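Local coordinates for regulatory protein BlaR1 (Bacillus licheniformis, PDB 1NRF) that senses beta-lactam antibiotics outside the cell through its C-terminal penicillin-binding domain and probably relays their presence across the membrane once acylated, at residues D141-V144 / L150-S153. Sequence-based numbering, arbitrary orientation.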
loop_
_atom_site.group_PDB
_atom_site.type_symbol
_atom_site.label_atom_id
_atom_site.label_comp_id
_atom_site.label_asym_id
_atom_site.label_seq_id
_atom_site.Cartn_x
_atom_site.Cartn_y
_atom_site.Cartn_z
ATOM N N ASP A 141 12.230 -10.961 0.449
ATOM C CA ASP A 141 13.046 -11.156 1.641
ATOM C C ASP A 141 12.263 -11.018 2.949
ATOM O O ASP A 141 11.163 -10.462 2.971
ATOM C CB ASP A 141 14.247 -10.207 1.622
ATOM C CG ASP A 141 15.315 -10.604 2.627
ATOM O OD1 ASP A 141 15.653 -11.804 2.700
ATOM O OD2 ASP A 141 15.827 -9.720 3.345
ATOM N N PHE A 142 12.853 -11.513 4.040
ATOM C CA PHE A 142 12.198 -11.523 5.355
ATOM C C PHE A 142 13.202 -11.627 6.537
ATOM O O PHE A 142 14.162 -12.392 6.481
ATOM C CB PHE A 142 11.208 -12.706 5.354
ATOM C CG PHE A 142 10.511 -12.953 6.664
ATOM C CD1 PHE A 142 9.127 -12.880 6.740
ATOM C CD2 PHE A 142 11.228 -13.333 7.802
ATOM C CE1 PHE A 142 8.458 -13.187 7.935
ATOM C CE2 PHE A 142 10.573 -13.639 8.994
ATOM C CZ PHE A 142 9.184 -13.568 9.060
ATOM N N SER A 143 12.972 -10.858 7.602
ATOM C CA SER A 143 13.850 -10.887 8.777
ATOM C C SER A 143 13.157 -11.631 9.915
ATOM O O SER A 143 13.411 -12.814 10.145
ATOM C CB SER A 143 14.195 -9.464 9.231
ATOM O OG SER A 143 13.038 -8.757 9.649
ATOM N N VAL A 144 12.280 -10.926 10.621
ATOM C CA VAL A 144 11.515 -11.503 11.717
ATOM C C VAL A 144 10.052 -11.081 11.538
ATOM O O VAL A 144 9.757 -9.963 11.090
ATOM C CB VAL A 144 12.053 -11.037 13.096
ATOM C CG1 VAL A 144 13.516 -11.444 13.237
ATOM C CG2 VAL A 144 11.893 -9.528 13.252
ATOM N N LEU A 150 9.071 -3.511 7.601
ATOM C CA LEU A 150 9.444 -2.186 8.081
ATOM C C LEU A 150 10.942 -1.975 8.197
ATOM O O LEU A 150 11.432 -0.875 7.949
ATOM C CB LEU A 150 8.806 -1.913 9.448
ATOM C CG LEU A 150 7.434 -1.236 9.505
ATOM C CD1 LEU A 150 6.925 -1.227 10.944
ATOM C CD2 LEU A 150 7.532 0.197 8.966
ATOM N N ASP A 151 11.668 -3.027 8.573
ATOM C CA ASP A 151 13.116 -2.930 8.759
ATOM C C ASP A 151 13.954 -2.901 7.482
ATOM O O ASP A 151 15.179 -2.748 7.537
ATOM C CB ASP A 151 13.599 -4.057 9.674
ATOM C CG ASP A 151 13.413 -5.433 9.065
ATOM O OD1 ASP A 151 13.538 -6.412 9.835
ATOM O OD2 ASP A 151 13.151 -5.549 7.841
ATOM N N GLY A 152 13.309 -3.059 6.332
ATOM C CA GLY A 152 14.058 -3.006 5.094
ATOM C C GLY A 152 14.556 -4.325 4.553
ATOM O O GLY A 152 15.362 -4.345 3.615
ATOM N N SER A 153 14.109 -5.427 5.148
ATOM C CA SER A 153 14.497 -6.743 4.651
ATOM C C SER A 153 13.637 -6.939 3.397
ATOM O O SER A 153 14.149 -7.153 2.300
ATOM C CB SER A 153 14.206 -7.817 5.705
ATOM O OG SER A 153 12.907 -7.675 6.248
#
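D151 reaches from the 150-153 segment to S143, and its carboxylate serves both sides of the contact at once. Taken from CB outward, the side chain first turns at chi1 65°, placing CG between the backbone N and carbonyl carbon of its own residue, 3.4 Å from S143 OG. Beyond it, OD1 accepts a hydrogen bond from the S143 hydroxyl, modelled as very short with OG and OD1 2.4 Å apart, a value of little weight at 2.5 Å resolution. OD2 takes the backbone N-H of S153 at 2.9 Å between N and OD2, on the anti side of the carboxylate and 31° out of its plane. This bond closes an Asx turn across G152, where the backbone shape would jam a side chain against the D151 carbonyl O. One carboxylate can thus pin a loop to itself, one oxygen given to its own backbone and the other to a side chain across the contact. Both segments belong to the long loop between helices 125-134 and 158-170 of the sensor domain, which has the penicillin-binding transpeptidase fold; the contact lies on the surface, away from S63, the serine probably acylated by the antibiotic. OD2 of D151 also lies 2.7 Å from S153 OG, whose single proton could go to it or to the backbone O of Y148. At the other end, D141 lays its CB 3.1 Å from the S153 carbonyl O, an oxygen that N139 holds through its side-chain amide. F142 faces the opposite way, stacking its ring with Y148 and resting on helix 125-134.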